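Local coordinates for protein ferredoxin component of dioxygenase (Sphingobium yanoikuyae, PDB 2I7F) that carries a Rieske-type [2Fe-2S] cluster and probably passes electrons to the terminal oxygenase of the biphenyl 2,3-dioxygenase system, at residues K4-Q9 and W98-Q103; V38-N43 and K88-T93. One frame throughout, in Å; residues are numbered along the deposited sequence.

Contact 1: K4-Q9 and W98-Q103; sequences KLRLCQ and WVCIDQ. With SO4 (sulfate ion), chain C.
Leu7 and Ile101 meet on the buried face of an antiparallel strand pair, at one border of the six-stranded sheet of the Rieske ferredoxin. Their side chains cross at about a right angle, Leu7 CD1 resting 3.8 Å from Ile101 CG2. Leu5, Cys8 and Val99 share this face, and Leu29, Val31 and Val40 cover it from other strands. Leu7 and Cys8 together face Val99 in a beta bulge: Leu7 N donates to Val99 O (2.7 Å), while Val99 N donates to Cys8 O (2.8 Å). Both bonds run nearly along the C=O axis of the acceptor.

The solvent side is more polar and more exposed, yet Trp98 is well packed there: Arg6 CD lies 3.9 Å from the centroid of its five-membered ring and Gln9 CG 3.8 Å from that of its six-membered ring, over the opposite face. An anti chi2 (177°) carries Arg6 CD out over the indole; the guanidinium beyond approaches loosely, adding at most a weak cation-pi attraction. Gln9 N donates a hydrogen bond to O2 of a sulfate ion, probably from the crystallisation liquor (2.7 Å). At the other end Lys4 and Asp102 diverge at their bases but lie side by side, their salt bridge closing at 2.7 Å between NZ and OD1. The pairing thus rests on backbone bonds and apolar packing inside, with charge and CH-pi contacts kept to the outer surface.

Contact 2: V38-N43 and K88-T93; sequences VFVTDN and KTYPVT
Tyr90 and Asp42 meet near one end of an antiparallel pairing between strands 37-42 and 89-95, neighbours in the six-stranded sheet of the Rieske domain. The backbone part is short. Asp42 N donates to Lys88 O at 2.9 Å and Tyr90 N to Val40 O at 3.0 Å, both bonds somewhat bent, and between them Thr41 and Thr89 form a non-hydrogen-bonded pair. Beyond Tyr90 the second strand is interrupted at Pro91, and side chains take over from backbone bonds.

The apolar contacts are made mainly by valines. Val40 CG2 packs 3.5 Å from Val92 CG2, the two side chains crossing at about a right angle, and Val38 CG1 approaches Val92 CG1 more distantly. The other branch of Val40, CG1, lies 3.9 Å from Tyr90 CD1. Val99 covers Val38, Val40 and Val92 from strand 98-102.

Among the polar side chains, the Tyr90 hydroxyl donates to Asp42 OD1 (2.7 Å), reaching it on the syn side, 21° out of the carboxylate plane. The carboxylate is turned 49° against the ring. With chi1 at -60°, Tyr90 CG stands beside its own backbone N, and the ring runs alongside the first strand, its edge toward Asp42 N. A phenylalanine here would probably leave Asp42 OD1 without this donor and the carboxylate freer to turn. Thr41 OG1 donates to Asp42 O (2.7 Å) from above the carbonyl plane and is also hydrogen-bonded to Tyr32 OH, tying this strand to 29-34. The second carboxylate oxygen is held differently: a water donates to Asp42 OD2 at 2.8 Å and accepts from Lys88 N at 3.1 Å.

In the fold
Both contacts belong to one antiparallel sheet, where strands 98-102 and 89-95 are neighbours. Contact 1 forms the border, its centre about 13 Å from that of the chain; contact 2 is more central, at about 6 Å, though both are only partly buried, and contact 1 has more buried residues. The two touch directly: Cys100 N probably donates to Thr93 O (2.8 Å), and Ile101 CG2 packs on Tyr90 CB. Contact 1 has the longer run of backbone bonds. Contact 2 is less extensive, and its polar side-chain link is a tyrosine-carboxylate bond where contact 1 has a salt bridge. It also stands closer to the cluster, the Asp42 side chain about 9 Å from that of Cys45.

Contact 1: K4-Q9 and W98-Q103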
ATOM      1  N   LYS A   4      12.962  10.721  -7.739  1.00 24.40           N
ATOM      2  CA  LYS A   4      11.636  10.101  -7.667  1.00 24.06           C
ATOM      3  C   LYS A   4      11.373   8.973  -8.659  1.00 22.93           C
ATOM      4  O   LYS A   4      11.911   8.955  -9.770  1.00 22.40           O
ATOM      5  CB  LYS A   4      10.542  11.159  -7.797  1.00 24.34           C
ATOM      6  CG  LYS A   4      10.769  12.306  -6.815  1.00 24.86           C
ATOM      7  CD  LYS A   4       9.519  12.895  -6.287  1.00 25.53           C
ATOM      8  CE  LYS A   4       9.818  14.011  -5.304  1.00 26.49           C
ATOM      9  NZ  LYS A   4      10.562  13.603  -4.102  1.00 29.51           N
ATOM     10  N   LEU A   5      10.549   8.030  -8.211  1.00 21.44           N
ATOM     11  CA  LEU A   5      10.127   6.874  -8.991  1.00 21.07           C
ATOM     12  C   LEU A   5       8.647   6.997  -9.231  1.00 19.97           C
ATOM     13  O   LEU A   5       7.915   7.138  -8.276  1.00 18.98           O
ATOM     14  CB  LEU A   5      10.354   5.571  -8.209  1.00 21.46           C
ATOM     15  CG  LEU A   5      11.782   5.144  -7.909  1.00 23.20           C
ATOM     16  CD1 LEU A   5      11.838   3.838  -7.088  1.00 21.94           C
ATOM     17  CD2 LEU A   5      12.490   5.036  -9.241  1.00 24.19           C
ATOM     18  N   ARG A   6       8.207   6.958 -10.489  1.00 19.12           N
ATOM     19  CA  ARG A   6       6.774   6.883 -10.797  1.00 19.89           C
ATOM     20  C   ARG A   6       6.211   5.467 -10.570  1.00 19.58           C
ATOM     21  O   ARG A   6       6.773   4.493 -11.064  1.00 20.53           O
ATOM     22  CB  ARG A   6       6.518   7.316 -12.235  1.00 19.78           C
ATOM     23  CG  ARG A   6       6.780   8.770 -12.425  1.00 21.47           C
ATOM     24  CD  ARG A   6       6.601   9.241 -13.839  1.00 22.28           C
ATOM     25  NE  ARG A   6       7.565   8.587 -14.678  1.00 25.00           N
ATOM     26  CZ  ARG A   6       7.745   8.836 -15.966  1.00 27.63           C
ATOM     27  NH1 ARG A   6       7.005   9.742 -16.592  1.00 27.81           N
ATOM     28  NH2 ARG A   6       8.700   8.185 -16.611  1.00 27.38           N
ATOM     29  N   LEU A   7       5.097   5.361  -9.847  1.00 18.79           N
ATOM     30  CA  LEU A   7       4.457   4.063  -9.577  1.00 19.38           C
ATOM     31  C   LEU A   7       3.277   3.774 -10.503  1.00 19.00           C
ATOM     32  O   LEU A   7       3.209   2.704 -11.104  1.00 19.79           O
ATOM     33  CB  LEU A   7       4.051   3.915  -8.088  1.00 18.60           C
ATOM     34  CG  LEU A   7       5.188   4.180  -7.109  1.00 16.59           C
ATOM     35  CD1 LEU A   7       4.728   4.016  -5.625  1.00 13.62           C
ATOM     36  CD2 LEU A   7       6.401   3.288  -7.426  1.00 13.91           C
ATOM     37  N   CYS A   8       2.397   4.759 -10.671  1.00 20.23           N
ATOM     38  CA  CYS A   8       1.155   4.582 -11.403  1.00 19.88           C
ATOM     39  C   CYS A   8       0.482   5.921 -11.447  1.00 19.76           C
ATOM     40  O   CYS A   8       0.826   6.814 -10.678  1.00 19.64           O
ATOM     41  CB  CYS A   8       0.240   3.525 -10.733  1.00 21.22           C
ATOM     42  SG  CYS A   8      -0.472   3.905  -9.091  1.00 21.34           S
ATOM     43  N   GLN A   9      -0.480   6.080 -12.350  1.00 19.09           N
ATOM     44  CA  GLN A   9      -1.217   7.323 -12.435  1.00 19.84           C
ATOM     45  C   GLN A   9      -2.180   7.419 -11.250  1.00 19.04           C
ATOM     46  O   GLN A   9      -2.765   6.431 -10.837  1.00 16.87           O
ATOM     47  CB  GLN A   9      -1.986   7.386 -13.738  1.00 20.13           C
ATOM     48  CG  GLN A   9      -1.093   7.600 -14.922  1.00 21.96           C
ATOM     49  CD  GLN A   9      -1.838   7.313 -16.184  1.00 24.14           C
ATOM     50  OE1 GLN A   9      -2.359   8.230 -16.821  1.00 33.27           O
ATOM     51  NE2 GLN A   9      -1.975   6.044 -16.518  1.00 30.78           N
ATOM     52  N   TRP A  98       1.225  11.529 -11.704  1.00 15.94           N
ATOM     53  CA  TRP A  98       1.756  10.243 -11.215  1.00 15.67           C
ATOM     54  C   TRP A  98       1.935  10.149  -9.698  1.00 15.09           C
ATOM     55  O   TRP A  98       2.428  11.067  -9.057  1.00 15.14           O
ATOM     56  CB  TRP A  98       3.103   9.901 -11.906  1.00 17.34           C
ATOM     57  CG  TRP A  98       2.920   9.577 -13.326  1.00 18.90           C
ATOM     58  CD1 TRP A  98       2.787  10.475 -14.352  1.00 19.18           C
ATOM     59  CD2 TRP A  98       2.799   8.265 -13.919  1.00 18.43           C
ATOM     60  NE1 TRP A  98       2.588   9.802 -15.535  1.00 20.58           N
ATOM     61  CE2 TRP A  98       2.590   8.453 -15.303  1.00 20.92           C
ATOM     62  CE3 TRP A  98       2.891   6.961 -13.424  1.00 19.58           C
ATOM     63  CZ2 TRP A  98       2.466   7.376 -16.200  1.00 20.92           C
ATOM     64  CZ3 TRP A  98       2.744   5.906 -14.304  1.00 20.21           C
ATOM     65  CH2 TRP A  98       2.518   6.115 -15.668  1.00 19.78           C
ATOM     66  N   VAL A  99       1.562   9.006  -9.145  1.00 16.44           N
ATOM     67  CA  VAL A  99       1.940   8.609  -7.791  1.00 15.58           C
ATOM     68  C   VAL A  99       3.425   8.267  -7.765  1.00 16.85           C
ATOM     69  O   VAL A  99       3.863   7.339  -8.455  1.00 17.13           O
ATOM     70  CB  VAL A  99       1.148   7.384  -7.258  1.00 15.70           C
ATOM     71  CG1 VAL A  99       1.593   7.075  -5.864  1.00 12.78           C
ATOM     72  CG2 VAL A  99      -0.358   7.676  -7.244  1.00 11.27           C
ATOM     73  N   CYS A 100       4.205   9.047  -6.997  1.00 17.77           N
ATOM     74  CA  CYS A 100       5.624   8.800  -6.854  1.00 17.34           C
ATOM     75  C   CYS A 100       6.054   8.622  -5.416  1.00 17.73           C
ATOM     76  O   CYS A 100       5.431   9.137  -4.490  1.00 16.46           O
ATOM     77  CB  CYS A 100       6.465   9.942  -7.462  1.00 17.30           C
ATOM     78  SG  CYS A 100       6.159  10.391  -9.142  1.00 16.04           S
ATOM     79  N   ILE A 101       7.176   7.913  -5.273  1.00 19.21           N
ATOM     80  CA  ILE A 101       7.928   7.780  -4.028  1.00 19.96           C
ATOM     81  C   ILE A 101       9.407   8.089  -4.338  1.00 21.47           C
ATOM     82  O   ILE A 101       9.810   8.135  -5.485  1.00 21.24           O
ATOM     83  CB  ILE A 101       7.761   6.391  -3.347  1.00 19.61           C
ATOM     84  CG1 ILE A 101       8.288   5.232  -4.226  1.00 19.69           C
ATOM     85  CG2 ILE A 101       6.287   6.202  -2.906  1.00 16.73           C
ATOM     86  CD1 ILE A 101       8.608   3.921  -3.451  1.00 18.71           C
ATOM     87  N   ASP A 102      10.188   8.324  -3.307  1.00 22.75           N
ATOM     88  CA  ASP A 102      11.589   8.633  -3.476  1.00 25.01           C
ATOM     89  C   ASP A 102      12.293   7.343  -3.789  1.00 25.70           C
ATOM     90  O   ASP A 102      11.905   6.297  -3.290  1.00 25.31           O
ATOM     91  CB  ASP A 102      12.180   9.251  -2.196  1.00 25.79           C
ATOM     92  CG  ASP A 102      11.588  10.639  -1.859  1.00 30.25           C
ATOM     93  OD1 ASP A 102      10.982  11.307  -2.722  1.00 32.28           O
ATOM     94  OD2 ASP A 102      11.743  11.079  -0.687  1.00 36.99           O
ATOM     95  N   GLN A 103      13.311   7.406  -4.635  1.00 26.67           N
ATOM     96  CA  GLN A 103      14.247   6.283  -4.787  1.00 28.66           C
ATOM     97  C   GLN A 103      14.961   6.121  -3.419  1.00 29.15           C
ATOM     98  O   GLN A 103      15.515   7.088  -2.902  1.00 29.08           O
ATOM     99  CB  GLN A 103      15.246   6.605  -5.898  1.00 29.04           C
ATOM    100  CG  GLN A 103      15.309   5.599  -7.063  1.00 30.60           C
ATOM    101  CD  GLN A 103      15.912   6.225  -8.338  1.00 30.18           C
ATOM    102  OE1 GLN A 103      15.483   7.294  -8.817  1.00 28.42           O
ATOM    103  NE2 GLN A 103      16.916   5.571  -8.871  1.00 33.74           N
TER
HETATM  104  S   SO4 C 500      -0.770   3.183 -14.702  1.00 52.92           S
HETATM  105  O1  SO4 C 500       0.630   2.928 -14.338  1.00 53.25           O
HETATM  106  O2  SO4 C 500      -1.484   4.013 -13.736  1.00 49.98           O
HETATM  107  O3  SO4 C 500      -0.805   3.846 -16.016  1.00 54.14           O
HETATM  108  O4  SO4 C 500      -1.473   1.889 -14.781  1.00 54.51           O

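Contact 2: V38-N43 and K88-T93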
ATOM      1  N   VAL A  38      -3.712   9.572  -1.335  1.00 20.37           N
ATOM      2  CA  VAL A  38      -2.917   8.410  -1.732  1.00 19.54           C
ATOM      3  C   VAL A  38      -1.818   8.033  -0.696  1.00 18.73           C
ATOM      4  O   VAL A  38      -1.177   8.877  -0.109  1.00 19.02           O
ATOM      5  CB  VAL A  38      -2.298   8.671  -3.161  1.00 19.45           C
ATOM      6  CG1 VAL A  38      -1.350   7.585  -3.594  1.00 19.59           C
ATOM      7  CG2 VAL A  38      -3.399   8.859  -4.207  1.00 18.62           C
ATOM      8  N   PHE A  39      -1.671   6.729  -0.460  1.00 18.08           N
ATOM      9  CA  PHE A  39      -0.700   6.150   0.448  1.00 18.36           C
ATOM     10  C   PHE A  39      -0.063   4.994  -0.290  1.00 18.23           C
ATOM     11  O   PHE A  39      -0.678   4.423  -1.206  1.00 19.69           O
ATOM     12  CB  PHE A  39      -1.390   5.708   1.767  1.00 17.65           C
ATOM     13  CG  PHE A  39      -2.072   6.849   2.489  1.00 17.04           C
ATOM     14  CD1 PHE A  39      -3.381   7.231   2.164  1.00 15.13           C
ATOM     15  CD2 PHE A  39      -1.358   7.639   3.406  1.00 17.75           C
ATOM     16  CE1 PHE A  39      -3.970   8.305   2.779  1.00 16.08           C
ATOM     17  CE2 PHE A  39      -1.942   8.719   4.019  1.00 17.59           C
ATOM     18  CZ  PHE A  39      -3.259   9.062   3.715  1.00 15.74           C
ATOM     19  N   VAL A  40       1.182   4.689   0.073  1.00 19.10           N
ATOM     20  CA  VAL A  40       1.972   3.619  -0.532  1.00 18.25           C
ATOM     21  C   VAL A  40       2.631   2.802   0.607  1.00 17.84           C
ATOM     22  O   VAL A  40       3.266   3.380   1.515  1.00 17.30           O
ATOM     23  CB  VAL A  40       3.045   4.159  -1.547  1.00 17.94           C
ATOM     24  CG1 VAL A  40       3.957   3.012  -2.124  1.00 14.52           C
ATOM     25  CG2 VAL A  40       2.345   4.924  -2.700  1.00 19.17           C
ATOM     26  N   THR A  41       2.423   1.486   0.548  1.00 17.34           N
ATOM     27  CA  THR A  41       3.032   0.511   1.453  1.00 17.61           C
ATOM     28  C   THR A  41       3.702  -0.605   0.648  1.00 17.89           C
ATOM     29  O   THR A  41       3.392  -0.789  -0.511  1.00 18.22           O
ATOM     30  CB  THR A  41       1.999  -0.128   2.460  1.00 17.95           C
ATOM     31  OG1 THR A  41       1.207  -1.161   1.827  1.00 16.95           O
ATOM     32  CG2 THR A  41       1.091   0.916   3.096  1.00 16.01           C
ATOM     33  N   ASP A  42       4.623  -1.350   1.252  1.00 17.99           N
ATOM     34  CA  ASP A  42       4.932  -2.681   0.737  1.00 17.82           C
ATOM     35  C   ASP A  42       3.650  -3.522   0.536  1.00 17.71           C
ATOM     36  O   ASP A  42       2.674  -3.378   1.250  1.00 19.17           O
ATOM     37  CB  ASP A  42       5.901  -3.421   1.649  1.00 18.09           C
ATOM     38  CG  ASP A  42       7.338  -2.951   1.482  1.00 18.73           C
ATOM     39  OD1 ASP A  42       7.602  -2.125   0.582  1.00 19.92           O
ATOM     40  OD2 ASP A  42       8.202  -3.400   2.262  1.00 19.16           O
ATOM     41  N   ASN A  43       3.637  -4.354  -0.487  1.00 17.07           N
ATOM     42  CA  ASN A  43       2.471  -5.205  -0.769  1.00 15.73           C
ATOM     43  C   ASN A  43       2.520  -6.571  -0.035  1.00 16.28           C
ATOM     44  O   ASN A  43       1.470  -7.120   0.336  1.00 16.52           O
ATOM     45  CB  ASN A  43       2.381  -5.412  -2.284  1.00 14.84           C
ATOM     46  CG  ASN A  43       1.020  -5.710  -2.772  1.00 15.17           C
ATOM     47  OD1 ASN A  43       0.824  -6.008  -3.978  1.00 20.54           O
ATOM     48  ND2 ASN A  43       0.042  -5.639  -1.884  1.00 13.70           N
ATOM     49  N   LYS A  88       5.984  -1.604   5.845  1.00 16.76           N
ATOM     50  CA  LYS A  88       6.745  -0.441   5.411  1.00 16.99           C
ATOM     51  C   LYS A  88       5.831   0.486   4.628  1.00 16.06           C
ATOM     52  O   LYS A  88       5.119   0.033   3.751  1.00 17.00           O
ATOM     53  CB  LYS A  88       7.907  -0.863   4.528  1.00 17.74           C
ATOM     54  CG  LYS A  88       8.706   0.267   3.869  1.00 18.11           C
ATOM     55  CD  LYS A  88       9.713   0.812   4.793  1.00 19.75           C
ATOM     56  CE  LYS A  88      10.678   1.725   4.072  1.00 21.46           C
ATOM     57  NZ  LYS A  88      11.383   2.500   5.116  1.00 19.33           N
ATOM     58  N   THR A  89       5.886   1.772   4.981  1.00 15.48           N
ATOM     59  CA  THR A  89       5.225   2.860   4.270  1.00 15.95           C
ATOM     60  C   THR A  89       6.265   3.744   3.565  1.00 15.29           C
ATOM     61  O   THR A  89       7.458   3.694   3.860  1.00 14.61           O
ATOM     62  CB  THR A  89       4.325   3.735   5.233  1.00 15.25           C
ATOM     63  OG1 THR A  89       5.150   4.518   6.123  1.00 15.71           O
ATOM     64  CG2 THR A  89       3.350   2.883   6.047  1.00 12.62           C
ATOM     65  N   TYR A  90       5.800   4.515   2.591  1.00 15.89           N
ATOM     66  CA  TYR A  90       6.633   5.406   1.804  1.00 16.44           C
ATOM     67  C   TYR A  90       5.946   6.765   1.718  1.00 16.71           C
ATOM     68  O   TYR A  90       4.732   6.820   1.528  1.00 19.60           O
ATOM     69  CB  TYR A  90       6.866   4.833   0.366  1.00 15.98           C
ATOM     70  CG  TYR A  90       7.556   3.465   0.353  1.00 16.64           C
ATOM     71  CD1 TYR A  90       6.826   2.297   0.472  1.00 13.60           C
ATOM     72  CD2 TYR A  90       8.916   3.358   0.244  1.00 17.90           C
ATOM     73  CE1 TYR A  90       7.420   1.070   0.463  1.00 14.88           C
ATOM     74  CE2 TYR A  90       9.530   2.114   0.258  1.00 18.51           C
ATOM     75  CZ  TYR A  90       8.779   0.977   0.368  1.00 15.13           C
ATOM     76  OH  TYR A  90       9.441  -0.228   0.338  1.00 16.09           O
ATOM     77  N   PRO A  91       6.698   7.849   1.891  1.00 17.13           N
ATOM     78  CA  PRO A  91       6.231   9.198   1.635  1.00 17.13           C
ATOM     79  C   PRO A  91       5.984   9.382   0.146  1.00 17.07           C
ATOM     80  O   PRO A  91       6.861   9.035  -0.671  1.00 17.34           O
ATOM     81  CB  PRO A  91       7.396  10.089   2.143  1.00 17.84           C
ATOM     82  CG  PRO A  91       8.213   9.223   2.976  1.00 18.38           C
ATOM     83  CD  PRO A  91       8.106   7.869   2.345  1.00 17.81           C
ATOM     84  N   VAL A  92       4.806   9.932  -0.168  1.00 16.41           N
ATOM     85  CA  VAL A  92       4.247  10.039  -1.503  1.00 16.32           C
ATOM     86  C   VAL A  92       4.275  11.530  -1.957  1.00 15.88           C
ATOM     87  O   VAL A  92       3.995  12.465  -1.186  1.00 15.57           O
ATOM     88  CB  VAL A  92       2.815   9.393  -1.577  1.00 16.93           C
ATOM     89  CG1 VAL A  92       2.269   9.365  -2.981  1.00 15.65           C
ATOM     90  CG2 VAL A  92       2.840   7.967  -1.002  1.00 17.15           C
ATOM     91  N   THR A  93       4.700  11.716  -3.198  1.00 15.38           N
ATOM     92  CA  THR A  93       4.549  12.956  -3.937  1.00 15.03           C
ATOM     93  C   THR A  93       3.725  12.642  -5.207  1.00 15.23           C
ATOM     94  O   THR A  93       3.866  11.584  -5.757  1.00 16.23           O
ATOM     95  CB  THR A  93       5.933  13.509  -4.289  1.00 15.64           C
ATOM     96  OG1 THR A  93       6.731  13.571  -3.086  1.00 15.48           O
ATOM     97  CG2 THR A  93       5.867  14.929  -4.905  1.00 14.23           C
TER
HETATM   98  O   HOH W   1       7.115  -4.267   4.694  1.00 14.15           O